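Local atomic coordinates of thiol-activated cytolysin (Desulfobulbus propionicus, PDB entry 6NAL), a protein that probably binds cholesterol-containing membranes and assembles into large pores, as relatives in the cholesterol-dependent cytolysin family do. Residues I61-A66 with L334-V339; T71-L76 with K236-G241; G365-L370 with V452-V457. All blocks are in the same frame, centred on the assembly; numbering follows the deposited sequence.

In the fold
Contacts 1 and 2 are buried neighbours, with centres about 7 Å apart; contact 3 lies on the opposite side of the chain's centre, about 60 Å from contact 1 between centres. The first two set nearby parts of one loop, 61-66 and 71-76, against adjoining strands of the same antiparallel sheet, 332-340 and 232-250, which are probably hydrogen-bonded through Y337 N and N237 O. Their chemistry differs: contact 1 combines a backbone bridge with packing on a tyrosine, whereas contact 2 is packing without hydrogen bonds across it. Contact 3 is parallel strand pairing in the C-terminal beta sandwich, with I368, L370, V457 and R455 on its buried face and E367, R369, L454 and T456 on the more exposed one.

Contact 1: residues I61-A66 with L334-V339; sequences IAVPSA and LNYYTV
The carbonyl oxygen of I61 is gripped by two hydrogen bonds and one CA-H...O contact. Y336 N gives the stronger bond, 3.1 Å to I61 O, arriving almost along the C=O axis; the amide ND2 of N335 adds a weak one. N335 CA also leans on this oxygen. The N335 side chain turns back beside its own backbone N (chi1 -62°), which brings ND2 to the carbonyl, and beyond the two segments K194 NZ holds OD1 while G164 O takes ND2, fixing the rotation of the amide. K194 may also polarise it. Two residues further on, V63 N reaches L334 O at 3.0 Å, well above the carbonyl plane. Water joins I61 N to Y336 O, 2.8 Å from each.

Y336 has CG in the crowded position between N and the carbonyl carbon (chi1 73°), which turns the ring to meet I61, A62 and V63. A62 O sits in the ring plane at the edge, 3.4 Å from Y336 CE1. The methyl I61 CG2 meets Y336 CE1 at 3.5 Å and V63 CG2 meets Y336 CD1 at 3.7 Å, both crossing obliquely. Outside, L83 and T71 also touch this ring.

A62 and N335 form a single beta bridge, with the paths 120° apart: an irregular loop laid across a strand of the antiparallel sheet in the main body of a cholesterol-dependent cytolysin.

Contact 2: residues T71-L76 with K236-G241; sequences TYPGAL and KNVQYG
Apolar packing carries this contact, and no hydrogen bond crosses between the two segments. V238 points its side chain at the loop, and CG2, anti to the carbonyl carbon and beside the backbone N, does all the touching. It lies 3.3 Å from T71 O and 3.5 Å from P73 CD, so one methyl fits into the bend where the chain passes from T71 into the proline. The P73 ring crosses V238 at about a right angle. From further along the strand, the Y240 side chain reaches P73 tip to tip, its OH 3.6 Å from P73 CD.

Aromatic and aliphatic groups surround this patch. Within the loop, A75 CB stands 3.6 Å above the plane of the Y72 ring, over its centre, while Y72 OH is bonded to P116 O outside the segments. Y240 meets the ring of Y198, the planes about 15° apart, and helix 118-133 brings V121 against P73 and I125 against Y240.

Backbone hydrogen bonds give the loop its shape. A75 N donates to Y72 O at 2.9 Å, closing a type II beta turn from Y72 to A75. G74 takes a positive phi of 84° at the turn's third position, usual for glycine there. Backbone hydrogen bonds between V235 and both G74 and A75 dock the turn on the strand just before K236.

On the strand itself, K236 and N237 both face Y337 of strand 332-340: a classic beta bulge in the long antiparallel sheet of the cytolysin core, with a proline-glycine turn docked on V235 and V238, the residues on either side.

Contact 3: residues G365-L370 with V452-V457; sequences GGEIRL and VPLRTV
Four backbone hydrogen bonds zip these strands together. R455 bonds to both neighbours of its partner I368: R455 N donates to E367 O at 3.0 Å, in the carbonyl plane, and R369 N donates to R455 O at 2.8 Å. V457 N then meets R369 O nearly along the C=O axis. E367 N bonds to P453 O less directly, from above the carbonyl plane, and a water links E367 O to V452 O. G366, without a side chain, lets V452 O approach its CA to 3.5 Å.

With axes 13° apart this is parallel pairing inside the C-terminal beta sandwich, the domain that in relatives recognises the membrane. On its inner face L370 and V457 lie side by side, L370 CD2 only 3.2 Å from V457 CG2, tighter than normal contact; F380 of strand 378-389 touches both. On the other face L454 CD1 crosses R369 obliquely, 3.8 Å from R369 CG, where the arginine chain bends at chi2, and R369 NE is buried with no partner in the model.

R455, with CG anti to the backbone N and the chain bent at chi3 (-61°), carries its guanidinium away from strand 366-370, where NH2 forms a salt bridge with D474 OD2 and bonds A450 O.

Contact 1: residues I61-A66 with L334-V339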
loop_
_atom_site.group_PDB
_atom_site.type_symbol
_atom_site.label_atom_id
_atom_site.label_comp_id
_atom_site.label_asym_id
_atom_site.label_seq_id
_atom_site.Cartn_x
_atom_site.Cartn_y
_atom_site.Cartn_z
ATOM N N ILE A 61 -14.967 -26.137 17.262
ATOM C CA ILE A 61 -16.189 -26.850 16.892
ATOM C C ILE A 61 -17.305 -26.390 17.818
ATOM O O ILE A 61 -17.268 -26.665 19.018
ATOM C CB ILE A 61 -16.014 -28.367 16.972
ATOM C CG1 ILE A 61 -14.707 -28.840 16.337
ATOM C CG2 ILE A 61 -17.212 -29.026 16.366
ATOM C CD1 ILE A 61 -14.632 -28.656 14.899
ATOM N N ALA A 62 -18.285 -25.672 17.273
ATOM C CA ALA A 62 -19.473 -25.294 18.019
ATOM C C ALA A 62 -20.379 -26.493 18.264
ATOM O O ALA A 62 -20.471 -27.419 17.457
ATOM C CB ALA A 62 -20.274 -24.232 17.278
ATOM N N VAL A 63 -21.051 -26.468 19.405
ATOM C CA VAL A 63 -22.159 -27.383 19.642
ATOM C C VAL A 63 -23.351 -26.946 18.807
ATOM O O VAL A 63 -23.938 -25.903 19.082
ATOM C CB VAL A 63 -22.574 -27.398 21.118
ATOM C CG1 VAL A 63 -23.881 -28.170 21.285
ATOM C CG2 VAL A 63 -21.538 -28.020 22.018
ATOM N N PRO A 64 -23.791 -27.709 17.829
ATOM C CA PRO A 64 -24.960 -27.267 17.064
ATOM C C PRO A 64 -26.232 -27.301 17.899
ATOM O O PRO A 64 -26.434 -28.182 18.739
ATOM C CB PRO A 64 -25.028 -28.251 15.887
ATOM C CG PRO A 64 -23.712 -28.973 15.882
ATOM C CD PRO A 64 -23.213 -28.958 17.324
ATOM N N SER A 65 -27.087 -26.315 17.650
ATOM C CA SER A 65 -28.392 -26.218 18.297
ATOM C C SER A 65 -29.189 -27.520 18.213
ATOM O O SER A 65 -29.933 -27.871 19.134
ATOM C CB SER A 65 -29.189 -25.106 17.620
ATOM O OG SER A 65 -29.532 -25.525 16.286
ATOM N N ALA A 66 -29.084 -28.224 17.105
ATOM C CA ALA A 66 -29.954 -29.364 16.856
ATOM C C ALA A 66 -29.301 -30.669 17.238
ATOM O O ALA A 66 -29.941 -31.714 17.135
ATOM C CB ALA A 66 -30.373 -29.424 15.378
ATOM N N LEU A 334 -21.349 -24.167 24.049
ATOM C CA LEU A 334 -20.668 -23.290 23.106
ATOM C C LEU A 334 -19.745 -24.103 22.228
ATOM O O LEU A 334 -19.963 -24.181 21.024
ATOM C CB LEU A 334 -19.866 -22.207 23.820
ATOM C CG LEU A 334 -20.714 -21.231 24.602
ATOM C CD1 LEU A 334 -19.916 -20.131 25.254
ATOM C CD2 LEU A 334 -21.806 -20.638 23.695
ATOM N N ASN A 335 -18.750 -24.743 22.814
ATOM C CA ASN A 335 -17.812 -25.520 22.025
ATOM C C ASN A 335 -17.587 -26.863 22.699
ATOM O O ASN A 335 -17.766 -27.003 23.910
ATOM C CB ASN A 335 -16.505 -24.753 21.847
ATOM C CG ASN A 335 -16.693 -23.433 21.082
ATOM O OD1 ASN A 335 -16.900 -22.367 21.686
ATOM N ND2 ASN A 335 -16.618 -23.499 19.768
ATOM N N TYR A 336 -17.226 -27.855 21.899
ATOM C CA TYR A 336 -16.904 -29.174 22.411
ATOM C C TYR A 336 -15.631 -29.621 21.708
ATOM O O TYR A 336 -15.281 -29.144 20.623
ATOM C CB TYR A 336 -18.109 -30.188 22.296
ATOM C CG TYR A 336 -18.448 -30.705 20.930
ATOM C CD1 TYR A 336 -19.101 -29.909 20.021
ATOM C CD2 TYR A 336 -18.112 -31.997 20.548
ATOM C CE1 TYR A 336 -19.362 -30.346 18.724
ATOM C CE2 TYR A 336 -18.414 -32.465 19.266
ATOM C CZ TYR A 336 -19.040 -31.632 18.369
ATOM O OH TYR A 336 -19.327 -32.082 17.108
ATOM N N TYR A 337 -14.920 -30.507 22.390
ATOM C CA TYR A 337 -13.624 -31.024 21.993
ATOM C C TYR A 337 -13.705 -32.536 22.015
ATOM O O TYR A 337 -14.215 -33.126 22.984
ATOM C CB TYR A 337 -12.518 -30.523 22.927
ATOM C CG TYR A 337 -12.506 -29.002 22.935
ATOM C CD1 TYR A 337 -13.328 -28.287 23.814
ATOM C CD2 TYR A 337 -11.733 -28.278 22.018
ATOM C CE1 TYR A 337 -13.352 -26.917 23.811
ATOM C CE2 TYR A 337 -11.756 -26.892 22.008
ATOM C CZ TYR A 337 -12.570 -26.217 22.912
ATOM O OH TYR A 337 -12.617 -24.837 22.914
ATOM N N THR A 338 -13.266 -33.137 20.905
ATOM C CA THR A 338 -13.285 -34.572 20.693
ATOM C C THR A 338 -11.861 -35.088 20.713
ATOM O O THR A 338 -10.930 -34.416 20.263
ATOM C CB THR A 338 -13.899 -34.999 19.338
ATOM O OG1 THR A 338 -13.390 -34.195 18.255
ATOM C CG2 THR A 338 -15.368 -34.864 19.395
ATOM N N VAL A 339 -11.727 -36.312 21.160
ATOM C CA VAL A 339 -10.510 -37.094 21.104
ATOM C C VAL A 339 -10.856 -38.426 20.409
ATOM O O VAL A 339 -12.015 -38.858 20.409
ATOM C CB VAL A 339 -10.003 -37.189 22.561
ATOM C CG1 VAL A 339 -10.676 -38.344 23.324
ATOM C CG2 VAL A 339 -8.495 -37.188 22.622
HETATM O O HOH W 1 -13.645 -27.152 19.494
#

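Contact 2: residues T71-L76 with K236-G241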
loop_
_atom_site.group_PDB
_atom_site.type_symbol
_atom_site.label_atom_id
_atom_site.label_comp_id
_atom_site.label_asym_id
_atom_site.label_seq_id
_atom_site.Cartn_x
_atom_site.Cartn_y
_atom_site.Cartn_z
ATOM N N THR A 71 -23.777 -34.310 21.649
ATOM C CA THR A 71 -22.430 -33.802 21.809
ATOM C C THR A 71 -22.168 -33.432 23.243
ATOM O O THR A 71 -21.526 -32.416 23.540
ATOM C CB THR A 71 -22.177 -32.574 20.948
ATOM O OG1 THR A 71 -23.162 -31.593 21.260
ATOM C CG2 THR A 71 -22.269 -32.862 19.525
ATOM N N TYR A 72 -22.703 -34.191 24.132
ATOM C CA TYR A 72 -22.514 -34.003 25.562
ATOM C C TYR A 72 -21.244 -34.704 26.019
ATOM O O TYR A 72 -20.708 -35.606 25.340
ATOM C CB TYR A 72 -23.736 -34.543 26.341
ATOM C CG TYR A 72 -24.030 -36.009 26.012
ATOM C CD1 TYR A 72 -24.815 -36.351 24.912
ATOM C CD2 TYR A 72 -23.473 -37.044 26.754
ATOM C CE1 TYR A 72 -25.070 -37.694 24.578
ATOM C CE2 TYR A 72 -23.695 -38.368 26.408
ATOM C CZ TYR A 72 -24.499 -38.674 25.318
ATOM O OH TYR A 72 -24.759 -39.955 24.959
ATOM N N PRO A 73 -20.743 -34.325 27.183
ATOM C CA PRO A 73 -19.496 -34.923 27.654
ATOM C C PRO A 73 -19.664 -36.422 27.800
ATOM O O PRO A 73 -20.605 -36.893 28.434
ATOM C CB PRO A 73 -19.246 -34.235 29.011
ATOM C CG PRO A 73 -20.032 -32.998 28.958
ATOM C CD PRO A 73 -21.186 -33.183 27.997
ATOM N N GLY A 74 -18.724 -37.170 27.237
ATOM C CA GLY A 74 -18.793 -38.606 27.252
ATOM C C GLY A 74 -19.631 -39.220 26.155
ATOM O O GLY A 74 -19.784 -40.455 26.129
ATOM N N ALA A 75 -20.191 -38.417 25.254
ATOM C CA ALA A 75 -20.845 -39.020 24.088
ATOM C C ALA A 75 -19.803 -39.714 23.219
ATOM O O ALA A 75 -18.591 -39.485 23.358
ATOM C CB ALA A 75 -21.594 -37.973 23.255
ATOM N N LEU A 76 -20.281 -40.592 22.331
ATOM C CA LEU A 76 -19.451 -41.194 21.294
ATOM C C LEU A 76 -19.993 -40.810 19.927
ATOM O O LEU A 76 -21.206 -40.630 19.744
ATOM C CB LEU A 76 -19.414 -42.679 21.417
ATOM C CG LEU A 76 -18.685 -43.206 22.649
ATOM C CD1 LEU A 76 -18.874 -44.746 22.569
ATOM C CD2 LEU A 76 -17.248 -42.845 22.706
ATOM N N LYS A 236 -14.617 -35.279 24.894
ATOM C CA LYS A 236 -13.835 -35.088 26.103
ATOM C C LYS A 236 -14.259 -33.871 26.917
ATOM O O LYS A 236 -14.067 -33.847 28.142
ATOM C CB LYS A 236 -12.363 -34.937 25.758
ATOM C CG LYS A 236 -11.485 -35.146 26.947
ATOM C CD LYS A 236 -10.018 -34.953 26.593
ATOM C CE LYS A 236 -9.156 -34.990 27.850
ATOM N NZ LYS A 236 -7.728 -34.736 27.556
ATOM N N ASN A 237 -14.814 -32.847 26.280
ATOM C CA ASN A 237 -15.049 -31.614 27.017
ATOM C C ASN A 237 -16.031 -30.748 26.251
ATOM O O ASN A 237 -15.976 -30.688 25.024
ATOM C CB ASN A 237 -13.704 -30.889 27.234
ATOM C CG ASN A 237 -13.790 -29.759 28.237
ATOM O OD1 ASN A 237 -14.279 -29.908 29.352
ATOM N ND2 ASN A 237 -13.310 -28.615 27.834
ATOM N N VAL A 238 -16.967 -30.154 26.979
ATOM C CA VAL A 238 -17.893 -29.154 26.474
ATOM C C VAL A 238 -17.783 -27.928 27.364
ATOM O O VAL A 238 -17.665 -28.054 28.589
ATOM C CB VAL A 238 -19.354 -29.645 26.467
ATOM C CG1 VAL A 238 -20.243 -28.619 25.796
ATOM C CG2 VAL A 238 -19.507 -30.988 25.793
ATOM N N GLN A 239 -17.824 -26.751 26.755
ATOM C CA GLN A 239 -17.821 -25.494 27.481
ATOM C C GLN A 239 -19.204 -24.902 27.415
ATOM O O GLN A 239 -19.863 -24.989 26.386
ATOM C CB GLN A 239 -16.876 -24.455 26.865
ATOM C CG GLN A 239 -15.517 -24.936 26.600
ATOM C CD GLN A 239 -14.711 -23.949 25.699
ATOM O OE1 GLN A 239 -13.501 -24.015 25.690
ATOM N NE2 GLN A 239 -15.390 -23.044 24.968
ATOM N N TYR A 240 -19.615 -24.257 28.483
ATOM C CA TYR A 240 -20.948 -23.683 28.574
ATOM C C TYR A 240 -20.845 -22.206 28.943
ATOM O O TYR A 240 -20.043 -21.820 29.794
ATOM C CB TYR A 240 -21.810 -24.410 29.654
ATOM C CG TYR A 240 -22.001 -25.860 29.392
ATOM C CD1 TYR A 240 -20.998 -26.749 29.692
ATOM C CD2 TYR A 240 -23.158 -26.347 28.816
ATOM C CE1 TYR A 240 -21.145 -28.074 29.464
ATOM C CE2 TYR A 240 -23.323 -27.710 28.578
ATOM C CZ TYR A 240 -22.306 -28.561 28.923
ATOM O OH TYR A 240 -22.350 -29.897 28.691
ATOM N N GLY A 241 -21.689 -21.387 28.355
ATOM C CA GLY A 241 -21.606 -19.997 28.688
ATOM C C GLY A 241 -22.548 -19.150 27.885
ATOM O O GLY A 241 -23.686 -19.541 27.682
#

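Contact 3: residues G365-L370 with V452-V457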
loop_
_atom_site.group_PDB
_atom_site.type_symbol
_atom_site.label_atom_id
_atom_site.label_comp_id
_atom_site.label_asym_id
_atom_site.label_seq_id
_atom_site.Cartn_x
_atom_site.Cartn_y
_atom_site.Cartn_z
ATOM N N GLY A 365 -9.675 15.926 -3.554
ATOM C CA GLY A 365 -9.172 16.966 -4.417
ATOM C C GLY A 365 -8.599 18.118 -3.594
ATOM O O GLY A 365 -8.419 18.052 -2.373
ATOM N N GLY A 366 -8.265 19.184 -4.315
ATOM C CA GLY A 366 -7.591 20.295 -3.673
ATOM C C GLY A 366 -7.562 21.518 -4.557
ATOM O O GLY A 366 -8.062 21.515 -5.683
ATOM N N GLU A 367 -6.963 22.582 -4.042
ATOM C CA GLU A 367 -6.837 23.799 -4.835
ATOM C C GLU A 367 -5.446 24.355 -4.652
ATOM O O GLU A 367 -4.836 24.192 -3.592
ATOM C CB GLU A 367 -7.898 24.834 -4.453
ATOM C CG GLU A 367 -9.276 24.449 -5.012
ATOM C CD GLU A 367 -10.440 25.307 -4.499
ATOM O OE1 GLU A 367 -10.202 26.254 -3.698
ATOM O OE2 GLU A 367 -11.597 25.017 -4.909
ATOM N N ILE A 368 -4.948 25.007 -5.706
ATOM C CA ILE A 368 -3.779 25.887 -5.629
ATOM C C ILE A 368 -4.225 27.311 -5.952
ATOM O O ILE A 368 -4.700 27.578 -7.061
ATOM C CB ILE A 368 -2.653 25.444 -6.577
ATOM C CG1 ILE A 368 -2.118 24.063 -6.198
ATOM C CG2 ILE A 368 -1.495 26.473 -6.567
ATOM C CD1 ILE A 368 -1.404 23.397 -7.317
ATOM N N ARG A 369 -4.090 28.215 -4.978
ATOM C CA ARG A 369 -4.359 29.640 -5.176
ATOM C C ARG A 369 -3.040 30.372 -5.385
ATOM O O ARG A 369 -2.125 30.256 -4.568
ATOM C CB ARG A 369 -5.104 30.261 -3.985
ATOM C CG ARG A 369 -6.548 29.822 -3.788
ATOM C CD ARG A 369 -7.399 30.952 -3.228
ATOM N NE ARG A 369 -8.616 30.469 -2.564
ATOM C CZ ARG A 369 -9.612 31.261 -2.173
ATOM N NH1 ARG A 369 -9.542 32.575 -2.384
ATOM N NH2 ARG A 369 -10.679 30.748 -1.577
ATOM N N LEU A 370 -2.938 31.119 -6.467
ATOM C CA LEU A 370 -1.769 31.961 -6.749
ATOM C C LEU A 370 -2.141 33.424 -6.560
ATOM O O LEU A 370 -3.218 33.828 -6.980
ATOM C CB LEU A 370 -1.281 31.749 -8.171
ATOM C CG LEU A 370 -1.091 30.258 -8.465
ATOM C CD1 LEU A 370 -0.739 30.184 -9.955
ATOM C CD2 LEU A 370 -0.005 29.569 -7.619
ATOM N N VAL A 452 -2.902 18.967 -1.054
ATOM C CA VAL A 452 -3.570 19.272 0.206
ATOM C C VAL A 452 -4.826 20.055 -0.152
ATOM O O VAL A 452 -5.003 20.466 -1.311
ATOM C CB VAL A 452 -2.631 20.054 1.129
ATOM C CG1 VAL A 452 -1.310 19.262 1.352
ATOM C CG2 VAL A 452 -2.340 21.417 0.542
ATOM N N PRO A 453 -5.731 20.283 0.777
ATOM C CA PRO A 453 -6.991 20.931 0.373
ATOM C C PRO A 453 -6.823 22.350 -0.139
ATOM O O PRO A 453 -7.450 22.731 -1.145
ATOM C CB PRO A 453 -7.832 20.850 1.652
ATOM C CG PRO A 453 -7.356 19.532 2.303
ATOM C CD PRO A 453 -5.845 19.559 2.055
ATOM N N LEU A 454 -5.978 23.150 0.499
ATOM C CA LEU A 454 -5.733 24.495 -0.001
ATOM C C LEU A 454 -4.265 24.838 0.138
ATOM O O LEU A 454 -3.746 24.881 1.254
ATOM C CB LEU A 454 -6.575 25.525 0.740
ATOM C CG LEU A 454 -6.354 26.943 0.183
ATOM C CD1 LEU A 454 -7.069 27.138 -1.149
ATOM C CD2 LEU A 454 -6.811 27.975 1.184
ATOM N N ARG A 455 -3.610 25.105 -0.989
ATOM C CA ARG A 455 -2.236 25.575 -1.012
ATOM C C ARG A 455 -2.245 26.964 -1.630
ATOM O O ARG A 455 -2.802 27.159 -2.716
ATOM C CB ARG A 455 -1.338 24.621 -1.798
ATOM C CG ARG A 455 0.124 24.989 -1.678
ATOM C CD ARG A 455 1.044 24.047 -2.367
ATOM N NE ARG A 455 0.962 22.687 -1.838
ATOM C CZ ARG A 455 1.670 22.251 -0.813
ATOM N NH1 ARG A 455 2.470 23.083 -0.176
ATOM N NH2 ARG A 455 1.549 20.998 -0.407
ATOM N N THR A 456 -1.641 27.928 -0.938
ATOM C CA THR A 456 -1.618 29.322 -1.371
ATOM C C THR A 456 -0.174 29.742 -1.543
ATOM O O THR A 456 0.639 29.516 -0.649
ATOM C CB THR A 456 -2.284 30.231 -0.345
ATOM O OG1 THR A 456 -3.641 29.839 -0.151
ATOM C CG2 THR A 456 -2.298 31.655 -0.814
ATOM N N VAL A 457 0.162 30.331 -2.681
ATOM C CA VAL A 457 1.484 30.918 -2.855
ATOM C C VAL A 457 1.301 32.389 -3.175
ATOM O O VAL A 457 0.632 32.736 -4.156
ATOM C CB VAL A 457 2.330 30.202 -3.926
ATOM C CG1 VAL A 457 2.218 28.690 -3.792
ATOM C CG2 VAL A 457 1.975 30.593 -5.290
HETATM O O HOH W 2 -3.352 21.866 -3.034
#